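Long-range contacts in NreA (Staphylococcus aureus subsp. aureus, PDB 6K2H), which probably senses nitrate through a GAF domain, as part of a bacterial nitrate-responsive signalling system: residues Glu23-Ala28 with Pro129-Phe134; Ser39-Trp44 with Leu57-Lys62; Arg64-Thr69 with Ala94-Ser99; Gly74-Ile79 with Ala104-Pro109. The protein carries 1 engineered substitution. One frame throughout, in Å; residues are numbered along the deposited sequence.

All four contacts lie in one GAF domain built on a five-stranded antiparallel sheet. Contact 4 pairs two strands at one border of the sheet, and contact 2 braces the strand at the other border, their centres about 17 Å apart. Contact 3 bridges two helix starts, its centre about 10 Å from that of contact 2 and about 11 Å from that of contact 4. Contacts 2 and 3 share a bound 1,2-ethanediol, held by W44 and A67 and, at a doubtfully short distance, next to I96; it probably marks the nitrate pocket. Contact 1 joins the end of helix 10-23 to the loop of 129-134; its centre is about 24 Å from that of contact 2, yet it packs against contact 4 through I133 on V78.

Contact 1. Residues Glu23-Ala28 with Pro129-Phe134; sequences EGYDFA and PLPKIF
A Schellman motif ends helix 10-23 at G24, and the loop of P129-F134 packs here: P131 and F134 meet the helix end, while L130 and P131 meet Y25, just after it. G24 has positive phi (87°), where a beta carbon would be jammed against the carbonyl O of E23, and glycine suits the turn. P131 CG lies 3.6 Å from E23 O, and a beta carbon on G24 would also lie close to P131 CG. The neighbouring Y25 gives the loop an apolar surface. P131 CD lies 3.5 Å from Y25 CZ, approaching obliquely near the hydroxyl, while the methyl L130 CD2 meets the ring at its edge, 3.6 Å from Y25 CE1. A rigid proline and a branched leucine thus pack on the phenol end of the ring without any hydrogen bond between the two segments. Farther along, the bent chain of E23, folded back at chi2 (-48°), brings its carboxylate to F134. E23 OE1 sits near the plane of the phenyl ring, 3.2 Å from F134 CZ, and the two planes are almost perpendicular, 88° apart; the positive rim of the ring would suit a carboxylate oxygen. Behind the contact, Y25 stacks on F122 of strand 115-124 and F134 rests on L106 of strand 104-112, while R128 bonds to G24 O and forms a salt bridge with D26. The loop thus joins the end of helix 10-23 to these two strands.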
loop_
_atom_site.group_PDB
_atom_site.type_symbol
_atom_site.label_atom_id
_atom_site.label_comp_id
_atom_site.label_asym_id
_atom_site.label_seq_id
_atom_site.Cartn_x
_atom_site.Cartn_y
_atom_site.Cartn_z
ATOM N N GLU A 23 5.085 -13.605 2.169
ATOM C CA GLU A 23 4.909 -12.913 3.445
ATOM C C GLU A 23 3.621 -13.196 4.133
ATOM O O GLU A 23 3.377 -12.728 5.270
ATOM C CB GLU A 23 5.167 -11.403 3.297
ATOM C CG GLU A 23 6.595 -10.971 2.966
ATOM C CD GLU A 23 7.667 -11.636 3.849
ATOM O OE1 GLU A 23 7.443 -11.862 5.056
ATOM O OE2 GLU A 23 8.700 -12.032 3.287
ATOM N N GLY A 24 2.743 -13.960 3.504
ATOM C CA GLY A 24 1.565 -14.397 4.117
ATOM C C GLY A 24 0.380 -13.470 4.027
ATOM O O GLY A 24 -0.499 -13.600 4.790
ATOM N N TYR A 25 0.370 -12.600 3.044
ATOM C CA TYR A 25 -0.674 -11.560 2.894
ATOM C C TYR A 25 -1.758 -11.898 1.943
ATOM O O TYR A 25 -1.537 -12.465 0.868
ATOM C CB TYR A 25 -0.044 -10.187 2.606
ATOM C CG TYR A 25 0.508 -9.509 3.873
ATOM C CD1 TYR A 25 -0.332 -8.821 4.769
ATOM C CD2 TYR A 25 1.822 -9.613 4.202
ATOM C CE1 TYR A 25 0.183 -8.202 5.914
ATOM C CE2 TYR A 25 2.355 -9.020 5.327
ATOM C CZ TYR A 25 1.568 -8.314 6.175
ATOM O OH TYR A 25 2.114 -7.755 7.288
ATOM N N ASP A 26 -2.960 -11.422 2.265
ATOM C CA ASP A 26 -4.056 -11.596 1.374
ATOM C C ASP A 26 -3.962 -10.642 0.165
ATOM O O ASP A 26 -4.577 -10.881 -0.861
ATOM C CB ASP A 26 -5.373 -11.363 2.086
ATOM C CG ASP A 26 -5.660 -12.439 3.158
ATOM O OD1 ASP A 26 -5.074 -13.565 3.045
ATOM O OD2 ASP A 26 -6.420 -12.141 4.115
ATOM N N PHE A 27 -3.325 -9.498 0.386
ATOM C CA PHE A 27 -3.285 -8.451 -0.621
ATOM C C PHE A 27 -1.963 -7.704 -0.554
ATOM O O PHE A 27 -1.367 -7.493 0.549
ATOM C CB PHE A 27 -4.424 -7.439 -0.298
ATOM C CG PHE A 27 -4.490 -6.267 -1.239
ATOM C CD1 PHE A 27 -4.927 -6.426 -2.544
ATOM C CD2 PHE A 27 -4.102 -5.011 -0.850
ATOM C CE1 PHE A 27 -4.985 -5.382 -3.435
ATOM C CE2 PHE A 27 -4.152 -3.953 -1.755
ATOM C CZ PHE A 27 -4.583 -4.141 -3.048
ATOM N N ALA A 28 -1.488 -7.227 -1.686
ATOM C CA ALA A 28 -0.353 -6.239 -1.645
ATOM C C ALA A 28 -0.513 -5.240 -2.797
ATOM O O ALA A 28 -1.162 -5.566 -3.800
ATOM C CB ALA A 28 1.034 -6.948 -1.682
ATOM N N PRO A 129 -4.601 -11.407 11.308
ATOM C CA PRO A 129 -3.562 -10.471 11.764
ATOM C C PRO A 129 -2.336 -10.314 10.836
ATOM O O PRO A 129 -1.956 -11.239 10.037
ATOM C CB PRO A 129 -3.137 -11.067 13.123
ATOM C CG PRO A 129 -4.332 -11.846 13.558
ATOM C CD PRO A 129 -4.831 -12.495 12.282
ATOM N N LEU A 130 -1.704 -9.168 10.957
ATOM C CA LEU A 130 -0.444 -8.898 10.315
ATOM C C LEU A 130 0.567 -9.927 10.855
ATOM O O LEU A 130 0.693 -10.029 12.023
ATOM C CB LEU A 130 0.043 -7.518 10.689
ATOM C CG LEU A 130 -0.814 -6.329 10.242
ATOM C CD1 LEU A 130 -0.245 -5.047 10.814
ATOM C CD2 LEU A 130 -0.948 -6.268 8.729
ATOM N N PRO A 131 1.270 -10.670 9.991
ATOM C CA PRO A 131 2.230 -11.596 10.598
ATOM C C PRO A 131 3.371 -10.926 11.302
ATOM O O PRO A 131 3.743 -11.409 12.329
ATOM C CB PRO A 131 2.712 -12.452 9.417
ATOM C CG PRO A 131 1.657 -12.357 8.391
ATOM C CD PRO A 131 1.161 -10.892 8.564
ATOM N N LYS A 132 3.957 -9.875 10.703
ATOM C CA LYS A 132 5.195 -9.238 11.131
ATOM C C LYS A 132 5.294 -7.811 10.554
ATOM O O LYS A 132 4.922 -7.572 9.405
ATOM C CB LYS A 132 6.331 -10.079 10.586
ATOM C CG LYS A 132 7.674 -9.539 10.795
ATOM C CD LYS A 132 8.739 -10.541 10.293
ATOM C CE LYS A 132 10.028 -10.111 10.846
ATOM N NZ LYS A 132 11.084 -11.120 10.522
ATOM N N ILE A 133 5.785 -6.879 11.359
ATOM C CA ILE A 133 5.950 -5.457 10.957
ATOM C C ILE A 133 7.386 -5.349 10.420
ATOM O O ILE A 133 8.304 -5.728 11.133
ATOM C CB ILE A 133 5.823 -4.614 12.267
ATOM C CG1 ILE A 133 4.436 -4.850 12.855
ATOM C CG2 ILE A 133 6.041 -3.135 12.069
ATOM C CD1 ILE A 133 3.304 -4.567 11.872
ATOM N N PHE A 134 7.579 -4.854 9.199
ATOM C CA PHE A 134 8.881 -4.609 8.606
ATOM C C PHE A 134 9.350 -3.165 8.696
ATOM O O PHE A 134 8.569 -2.231 8.535
ATOM C CB PHE A 134 8.851 -4.975 7.116
ATOM C CG PHE A 134 8.459 -6.381 6.886
ATOM C CD1 PHE A 134 9.202 -7.383 7.452
ATOM C CD2 PHE A 134 7.345 -6.706 6.126
ATOM C CE1 PHE A 134 8.849 -8.714 7.261
ATOM C CE2 PHE A 134 6.985 -8.032 5.920
ATOM C CZ PHE A 134 7.731 -9.035 6.510
#

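Contact 2. Residues Ser39-Trp44 with Leu57-Lys62; sequences SSPIKW and LIILRK. With EDO (1,2-ethanediol), chain B.
I42 and L60 form a single antiparallel, hydrogen-bonded bridge in which both backbone groups of each residue are used. I42 N gives a nearly straight bond to L60 O (2.7 Å, 177°), and L60 N returns one to I42 O at 2.9 Å. On one side of this bridge I58 O takes two donors: K43 NZ, 2.9 Å away and well above the carbonyl plane, and a water that also accepts from W44 N. The lysine chain, bent at chi3 (72°), lies side by side with I59, and its NZ has a second acceptor in K56 O. On the other side R61 reaches back with its guanidinium. R61 NH2 bonds to S39 O at 2.8 Å, the acceptor lying in the guanidinium plane although the donor stands above the carbonyl plane, and P41 CB packs over one face of the same group. P41 has no N-H; its ring lies alongside I59, with P41 CB 3.5 Å from I59 CG2. S40 OG donates to P41 O at 2.8 Å and accepts from S35 N. W44 NE1 donates to O1 of the bound 1,2-ethanediol at 3.0 Å; I58 CG2 meets the edge of the indole, and L60 CD1 approaches it obliquely. A loop pinned thus to the border strand of the sheet lines the site of the bound diol, probably the ligand pocket of this GAF domain.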
loop_
_atom_site.group_PDB
_atom_site.type_symbol
_atom_site.label_atom_id
_atom_site.label_comp_id
_atom_site.label_asym_id
_atom_site.label_seq_id
_atom_site.Cartn_x
_atom_site.Cartn_y
_atom_site.Cartn_z
ATOM N N SER A 39 1.950 18.319 -11.349
ATOM C CA SER A 39 0.634 18.160 -10.697
ATOM C C SER A 39 0.255 16.683 -10.434
ATOM O O SER A 39 -0.891 16.379 -10.085
ATOM C CB SER A 39 -0.441 18.829 -11.549
ATOM O OG SER A 39 -0.370 18.325 -12.878
ATOM N N SER A 40 1.186 15.747 -10.589
ATOM C CA SER A 40 0.774 14.334 -10.708
ATOM C C SER A 40 0.162 13.818 -9.414
ATOM O O SER A 40 0.653 14.084 -8.355
ATOM C CB SER A 40 1.942 13.455 -11.117
ATOM O OG SER A 40 1.550 12.090 -11.092
ATOM N N PRO A 41 -0.958 13.076 -9.507
ATOM C CA PRO A 41 -1.424 12.378 -8.322
ATOM C C PRO A 41 -0.611 11.094 -8.128
ATOM O O PRO A 41 0.263 10.781 -8.953
ATOM C CB PRO A 41 -2.845 12.028 -8.676
ATOM C CG PRO A 41 -2.815 11.852 -10.154
ATOM C CD PRO A 41 -1.834 12.861 -10.673
ATOM N N ILE A 42 -0.962 10.395 -7.078
ATOM C CA ILE A 42 -0.395 9.043 -6.806
ATOM C C ILE A 42 -1.480 7.996 -7.117
ATOM O O ILE A 42 -2.671 8.212 -6.841
ATOM C CB ILE A 42 0.023 8.984 -5.346
ATOM C CG1 ILE A 42 1.214 9.933 -5.144
ATOM C CG2 ILE A 42 0.347 7.568 -4.925
ATOM C CD1 ILE A 42 1.384 10.395 -3.723
ATOM N N LYS A 43 -1.049 6.875 -7.684
ATOM C CA LYS A 43 -1.940 5.768 -7.967
ATOM C C LYS A 43 -1.384 4.470 -7.537
ATOM O O LYS A 43 -0.180 4.329 -7.436
ATOM C CB LYS A 43 -2.274 5.728 -9.452
ATOM C CG LYS A 43 -3.082 6.989 -9.818
ATOM C CD LYS A 43 -3.791 6.888 -11.159
ATOM C CE LYS A 43 -4.968 5.960 -11.137
ATOM N NZ LYS A 43 -6.282 6.613 -10.896
ATOM N N TRP A 44 -2.291 3.527 -7.279
ATOM C CA TRP A 44 -1.901 2.150 -7.070
ATOM C C TRP A 44 -1.664 1.542 -8.461
ATOM O O TRP A 44 -2.638 1.329 -9.217
ATOM C CB TRP A 44 -2.930 1.385 -6.294
ATOM C CG TRP A 44 -3.214 1.942 -4.921
ATOM C CD1 TRP A 44 -4.269 2.705 -4.559
ATOM C CD2 TRP A 44 -2.376 1.816 -3.780
ATOM N NE1 TRP A 44 -4.156 3.020 -3.177
ATOM C CE2 TRP A 44 -2.973 2.527 -2.715
ATOM C CE3 TRP A 44 -1.128 1.199 -3.569
ATOM C CZ2 TRP A 44 -2.404 2.566 -1.432
ATOM C CZ3 TRP A 44 -0.557 1.261 -2.344
ATOM C CH2 TRP A 44 -1.179 1.929 -1.269
ATOM N N LEU A 57 -9.505 3.179 -10.036
ATOM C CA LEU A 57 -10.293 4.427 -9.959
ATOM C C LEU A 57 -9.753 5.376 -8.875
ATOM O O LEU A 57 -10.131 6.534 -8.801
ATOM C CB LEU A 57 -11.750 4.065 -9.670
ATOM C CG LEU A 57 -12.291 3.010 -10.657
ATOM C CD1 LEU A 57 -13.728 2.691 -10.313
ATOM C CD2 LEU A 57 -12.134 3.454 -12.118
ATOM N N ILE A 58 -8.801 4.907 -8.070
ATOM C CA ILE A 58 -8.371 5.689 -6.916
ATOM C C ILE A 58 -7.315 6.709 -7.326
ATOM O O ILE A 58 -6.273 6.352 -7.979
ATOM C CB ILE A 58 -7.802 4.733 -5.843
ATOM C CG1 ILE A 58 -8.956 3.828 -5.324
ATOM C CG2 ILE A 58 -7.109 5.496 -4.702
ATOM C CD1 ILE A 58 -8.498 2.650 -4.471
ATOM N N ILE A 59 -7.546 7.969 -6.939
ATOM C CA ILE A 59 -6.604 9.036 -7.248
ATOM C C ILE A 59 -6.189 9.683 -5.972
ATOM O O ILE A 59 -6.998 10.319 -5.292
ATOM C CB ILE A 59 -7.250 10.095 -8.194
ATOM C CG1 ILE A 59 -7.682 9.456 -9.506
ATOM C CG2 ILE A 59 -6.257 11.218 -8.532
ATOM C CD1 ILE A 59 -8.680 10.287 -10.289
ATOM N N LEU A 60 -4.914 9.574 -5.610
ATOM C CA LEU A 60 -4.466 10.152 -4.332
ATOM C C LEU A 60 -3.519 11.314 -4.457
ATOM O O LEU A 60 -2.836 11.427 -5.418
ATOM C CB LEU A 60 -3.777 9.112 -3.491
ATOM C CG LEU A 60 -4.595 7.860 -3.165
ATOM C CD1 LEU A 60 -3.629 6.761 -2.757
ATOM C CD2 LEU A 60 -5.652 8.229 -2.136
ATOM N N ARG A 61 -3.423 12.139 -3.413
ATOM C CA ARG A 61 -2.469 13.274 -3.419
ATOM C C ARG A 61 -1.502 13.116 -2.281
ATOM O O ARG A 61 -1.795 12.449 -1.275
ATOM C CB ARG A 61 -3.199 14.613 -3.289
ATOM C CG ARG A 61 -3.357 15.408 -4.586
ATOM C CD ARG A 61 -4.069 14.615 -5.652
ATOM N NE ARG A 61 -4.516 15.407 -6.801
ATOM C CZ ARG A 61 -3.732 15.908 -7.761
ATOM N NH1 ARG A 61 -4.298 16.580 -8.759
ATOM N NH2 ARG A 61 -2.402 15.756 -7.752
ATOM N N LYS A 62 -0.340 13.758 -2.426
ATOM C CA LYS A 62 0.637 13.870 -1.344
ATOM C C LYS A 62 -0.142 14.210 -0.078
ATOM O O LYS A 62 -1.027 15.079 -0.118
ATOM C CB LYS A 62 1.701 14.976 -1.648
ATOM C CG LYS A 62 3.008 14.875 -0.826
ATOM C CD LYS A 62 4.145 14.229 -1.629
ATOM C CE LYS A 62 5.540 14.180 -0.961
ATOM N NZ LYS A 62 6.625 13.752 -1.917
HETATM C C1 EDO B . -5.560 4.630 -0.838
HETATM O O1 EDO B . -6.290 3.678 -1.202
HETATM C C2 EDO B . -5.008 4.505 0.417
HETATM O O2 EDO B . -3.974 5.372 0.288
HETATM O O HOH W 1 -5.008 3.949 -8.052
#

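Contact 3. Residues Arg64-Thr69 with Ala94-Ser99; sequences RGLAGT and APILLS. Engineered in segment 94-99: A94 (natural residue Tyr). With EDO (1,2-ethanediol), chain B.
L66 carries its CG anti to the carbonyl carbon (chi1 -61°), which sets that atom 3.9 Å from A94 CB. In I96, CG1 stands anti to the backbone N (chi1 -167°), leaving CG2 in the crowded position between N and the carbonyl carbon, 4.2 Å from L66 CD1. L97 CD2 completes the apolar patch at 4.1 Å from the same L66 CD1. Leucine and isoleucine suit this buried spot because their branches spread over several neighbours. A94 is an engineered residue, tyrosine in the natural protein, and meets L66 through its methyl. G65 comes close by backbone, its CA 4.1 Å from A94 CA; its positive phi (75°) suits glycine, and in this crystal a beta carbon would also run into the diol. In the first turn of helix 65-73, G65 O accepts from both N and OG1 of T69. Between the segments lies 1,2-ethanediol, probably from the crystallisation liquor: A67 N donates to its O2 at 3.0 Å, L66 N only weakly, and I96 N faces O1 at a doubtfully short distance. A67 N and, from outside, W44 NE1 are thus the sound donors to this small polar guest; such N-H groups would also suit an anion, consistent with this being the nitrate site.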
loop_
_atom_site.group_PDB
_atom_site.type_symbol
_atom_site.label_atom_id
_atom_site.label_comp_id
_atom_site.label_asym_id
_atom_site.label_seq_id
_atom_site.Cartn_x
_atom_site.Cartn_y
_atom_site.Cartn_z
ATOM N N ARG A 64 -2.492 12.467 1.373
ATOM C CA ARG A 64 -3.810 11.823 1.431
ATOM C C ARG A 64 -3.692 10.296 1.405
ATOM O O ARG A 64 -3.021 9.737 0.515
ATOM C CB ARG A 64 -4.681 12.269 0.263
ATOM C CG ARG A 64 -4.588 13.757 -0.105
ATOM C CD ARG A 64 -4.719 14.722 1.075
ATOM N NE ARG A 64 -5.703 14.241 2.045
ATOM C CZ ARG A 64 -5.715 14.505 3.352
ATOM N NH1 ARG A 64 -6.680 13.974 4.095
ATOM N NH2 ARG A 64 -4.802 15.293 3.927
ATOM N N GLY A 65 -4.409 9.659 2.330
ATOM C CA GLY A 65 -4.550 8.212 2.391
ATOM C C GLY A 65 -3.304 7.544 2.918
ATOM O O GLY A 65 -2.376 8.193 3.409
ATOM N N LEU A 66 -3.256 6.241 2.763
ATOM C CA LEU A 66 -2.091 5.533 3.182
ATOM C C LEU A 66 -0.893 5.885 2.310
ATOM O O LEU A 66 0.172 6.132 2.835
ATOM C CB LEU A 66 -2.268 4.032 3.111
ATOM C CG LEU A 66 -3.406 3.529 4.024
ATOM C CD1 LEU A 66 -3.920 2.220 3.511
ATOM C CD2 LEU A 66 -2.886 3.368 5.415
ATOM N N ALA A 67 -1.054 5.802 1.002
ATOM C CA ALA A 67 0.082 6.035 0.108
ATOM C C ALA A 67 0.549 7.501 0.226
ATOM O O ALA A 67 1.756 7.802 0.311
ATOM C CB ALA A 67 -0.270 5.706 -1.315
ATOM N N GLY A 68 -0.379 8.435 0.177
ATOM C CA GLY A 68 0.061 9.831 0.244
ATOM C C GLY A 68 0.693 10.234 1.536
ATOM O O GLY A 68 1.629 11.059 1.558
ATOM N N THR A 69 0.212 9.675 2.628
ATOM C CA THR A 69 0.801 9.973 3.925
ATOM C C THR A 69 2.205 9.385 4.032
ATOM O O THR A 69 3.121 10.054 4.463
ATOM C CB THR A 69 -0.117 9.468 5.057
ATOM O OG1 THR A 69 -1.442 10.037 4.893
ATOM C CG2 THR A 69 0.411 9.780 6.399
ATOM N N ALA A 94 -8.648 6.491 2.794
ATOM C CA ALA A 94 -7.671 5.539 2.280
ATOM C C ALA A 94 -8.458 4.492 1.466
ATOM O O ALA A 94 -8.675 3.412 1.978
ATOM C CB ALA A 94 -6.988 4.878 3.475
ATOM N N PRO A 95 -8.973 4.887 0.305
ATOM C CA PRO A 95 -9.994 4.133 -0.385
ATOM C C PRO A 95 -9.625 2.697 -0.738
ATOM O O PRO A 95 -10.518 1.887 -0.915
ATOM C CB PRO A 95 -10.289 4.924 -1.653
ATOM C CG PRO A 95 -9.425 6.073 -1.662
ATOM C CD PRO A 95 -8.728 6.184 -0.349
ATOM N N ILE A 96 -8.348 2.368 -0.847
ATOM C CA ILE A 96 -8.031 0.928 -1.094
ATOM C C ILE A 96 -8.560 0.040 0.021
ATOM O O ILE A 96 -8.928 -1.111 -0.162
ATOM C CB ILE A 96 -6.507 0.747 -1.316
ATOM C CG1 ILE A 96 -6.182 -0.614 -1.881
ATOM C CG2 ILE A 96 -5.735 0.942 -0.021
ATOM C CD1 ILE A 96 -6.623 -0.786 -3.262
ATOM N N LEU A 97 -8.647 0.553 1.259
ATOM C CA LEU A 97 -9.307 -0.230 2.300
ATOM C C LEU A 97 -10.785 -0.618 2.029
ATOM O O LEU A 97 -11.205 -1.647 2.424
ATOM C CB LEU A 97 -9.308 0.566 3.622
ATOM C CG LEU A 97 -7.992 1.006 4.172
ATOM C CD1 LEU A 97 -8.239 1.869 5.415
ATOM C CD2 LEU A 97 -7.143 -0.132 4.517
ATOM N N LEU A 98 -11.515 0.241 1.344
ATOM C CA LEU A 98 -12.885 -0.033 0.948
ATOM C C LEU A 98 -12.951 -1.015 -0.229
ATOM O O LEU A 98 -13.678 -1.955 -0.163
ATOM C CB LEU A 98 -13.600 1.237 0.526
ATOM C CG LEU A 98 -13.888 2.245 1.648
ATOM C CD1 LEU A 98 -14.483 3.462 0.956
ATOM C CD2 LEU A 98 -14.896 1.637 2.590
ATOM N N SER A 99 -12.220 -0.756 -1.288
ATOM C CA SER A 99 -12.365 -1.550 -2.520
ATOM C C SER A 99 -11.850 -2.961 -2.300
ATOM O O SER A 99 -12.398 -3.893 -2.885
ATOM C CB SER A 99 -11.665 -0.857 -3.694
ATOM O OG SER A 99 -10.233 -0.903 -3.676
HETATM C C1 EDO B . -5.560 4.630 -0.838
HETATM O O1 EDO B . -6.290 3.678 -1.202
HETATM C C2 EDO B . -5.008 4.505 0.417
HETATM O O2 EDO B . -3.974 5.372 0.288
#

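Contact 4. Residues Gly74-Ile79 with Ala104-Pro109; sequences GKRMVI and AVLAVP
I79 and V105 form the tight end of an antiparallel strand pair, where side chains and backbones fit together at once. The two side chains run alongside each other in the same direction, with I79 CB and I79 CD1 each 3.8 Å from V105 CG2; V105 CG1 is anti to the carbonyl carbon (chi1 -63°), which leaves CG2 facing I79. Beta-branched residues suit such extended backbone. I79 N donates to V105 O and V105 N to I79 O. M77 and A107 repeat this hydrogen-bonded pattern, A107 N meeting M77 O at 2.8 Å nearly along the C=O axis. Here the small alanine gives less side-chain contact, its CB 4.5 Å from M77 CB. The strands run at 174°, their axes 4.9 Å apart. On the other face the non-hydrogen-bonded pair V78 and L106 touches more sparingly, V78 CG2 being 3.8 Å from L106 CD1. The solvent side is exposed K75 and the outer end of R76, whose tips turn off from the strand; R76 stays close through CA and CB, its CA-H 3.2 Å (CA to O) from A107 O. P109 has no N-H to offer, yet its ring packs on G74 and R76, with CG 3.7 Å from G74 O. L66, T69 and V70 of helix 65-73 pack against M77, whereas I133 and L130 lie against V78 on the opposite face; strand 104-112 bonds on its other flank to strand 115-124, leaving 77-79 outermost.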
loop_
_atom_site.group_PDB
_atom_site.type_symbol
_atom_site.label_atom_id
_atom_site.label_comp_id
_atom_site.label_asym_id
_atom_site.label_seq_id
_atom_site.Cartn_x
_atom_site.Cartn_y
_atom_site.Cartn_z
ATOM N N GLY A 74 7.575 9.825 4.908
ATOM C CA GLY A 74 8.652 8.859 4.945
ATOM C C GLY A 74 8.661 7.823 6.054
ATOM O O GLY A 74 9.699 7.209 6.342
ATOM N N LYS A 75 7.496 7.586 6.671
ATOM C CA LYS A 75 7.354 6.742 7.857
ATOM C C LYS A 75 6.331 5.677 7.524
ATOM O O LYS A 75 5.358 5.983 6.849
ATOM C CB LYS A 75 6.807 7.540 9.076
ATOM C CG LYS A 75 7.666 8.699 9.550
ATOM C CD LYS A 75 8.762 8.221 10.496
ATOM C CE LYS A 75 10.054 9.049 10.354
ATOM N NZ LYS A 75 9.792 10.466 10.708
ATOM N N ARG A 76 6.568 4.450 7.982
ATOM C CA ARG A 76 5.551 3.370 7.794
ATOM C C ARG A 76 4.266 3.723 8.540
ATOM O O ARG A 76 4.258 4.497 9.528
ATOM C CB ARG A 76 6.064 2.040 8.211
ATOM C CG ARG A 76 6.484 1.936 9.670
ATOM C CD ARG A 76 6.553 0.461 10.028
ATOM N NE ARG A 76 7.380 0.213 11.199
ATOM C CZ ARG A 76 7.083 0.511 12.450
ATOM N NH1 ARG A 76 7.982 0.229 13.398
ATOM N NH2 ARG A 76 5.917 1.083 12.787
ATOM N N MET A 77 3.168 3.160 8.063
ATOM C CA MET A 77 1.878 3.253 8.765
ATOM C C MET A 77 1.392 1.864 9.012
ATOM O O MET A 77 1.428 1.023 8.104
ATOM C CB MET A 77 0.876 3.975 7.880
ATOM C CG MET A 77 1.163 5.413 7.633
ATOM S SD MET A 77 -0.232 6.217 6.797
ATOM C CE MET A 77 -1.584 5.731 7.886
ATOM N N VAL A 78 0.970 1.594 10.229
ATOM C CA VAL A 78 0.535 0.271 10.609
ATOM C C VAL A 78 -0.832 0.395 11.196
ATOM O O VAL A 78 -1.047 1.201 12.120
ATOM C CB VAL A 78 1.468 -0.352 11.628
ATOM C CG1 VAL A 78 0.951 -1.697 12.048
ATOM C CG2 VAL A 78 2.874 -0.528 11.111
ATOM N N ILE A 79 -1.778 -0.339 10.645
ATOM C CA ILE A 79 -3.110 -0.438 11.241
ATOM C C ILE A 79 -3.441 -1.889 11.559
ATOM O O ILE A 79 -3.739 -2.694 10.656
ATOM C CB ILE A 79 -4.173 0.200 10.330
ATOM C CG1 ILE A 79 -3.728 1.586 9.909
ATOM C CG2 ILE A 79 -5.528 0.120 10.990
ATOM C CD1 ILE A 79 -4.654 2.226 8.923
ATOM N N ALA A 104 -6.604 -5.255 8.096
ATOM C CA ALA A 104 -5.320 -4.810 8.704
ATOM C C ALA A 104 -4.403 -4.412 7.574
ATOM O O ALA A 104 -4.474 -4.980 6.469
ATOM C CB ALA A 104 -4.686 -5.919 9.507
ATOM N N VAL A 105 -3.524 -3.460 7.820
ATOM C CA VAL A 105 -2.593 -2.989 6.790
ATOM C C VAL A 105 -1.238 -2.573 7.349
ATOM O O VAL A 105 -1.141 -2.105 8.513
ATOM C CB VAL A 105 -3.135 -1.814 5.901
ATOM C CG1 VAL A 105 -4.351 -2.229 5.100
ATOM C CG2 VAL A 105 -3.503 -0.634 6.717
ATOM N N LEU A 106 -0.217 -2.764 6.534
ATOM C CA LEU A 106 1.168 -2.372 6.813
ATOM C C LEU A 106 1.578 -1.632 5.531
ATOM O O LEU A 106 1.718 -2.259 4.456
ATOM C CB LEU A 106 2.065 -3.594 7.018
ATOM C CG LEU A 106 3.587 -3.369 6.950
ATOM C CD1 LEU A 106 4.016 -2.391 7.998
ATOM C CD2 LEU A 106 4.301 -4.692 7.103
ATOM N N ALA A 107 1.811 -0.321 5.629
ATOM C CA ALA A 107 2.254 0.435 4.456
ATOM C C ALA A 107 3.662 0.987 4.703
ATOM O O ALA A 107 3.906 1.638 5.706
ATOM C CB ALA A 107 1.339 1.523 4.175
ATOM N N VAL A 108 4.571 0.612 3.812
ATOM C CA VAL A 108 5.989 0.989 3.999
ATOM C C VAL A 108 6.559 1.840 2.880
ATOM O O VAL A 108 6.229 1.618 1.712
ATOM C CB VAL A 108 6.835 -0.259 4.179
ATOM C CG1 VAL A 108 6.402 -1.062 5.386
ATOM C CG2 VAL A 108 6.862 -1.143 2.929
ATOM N N PRO A 109 7.416 2.824 3.207
ATOM C CA PRO A 109 8.010 3.644 2.146
ATOM C C PRO A 109 9.002 2.831 1.344
ATOM O O PRO A 109 9.728 1.938 1.893
ATOM C CB PRO A 109 8.695 4.747 2.906
ATOM C CG PRO A 109 9.029 4.195 4.225
ATOM C CD PRO A 109 7.836 3.294 4.543
#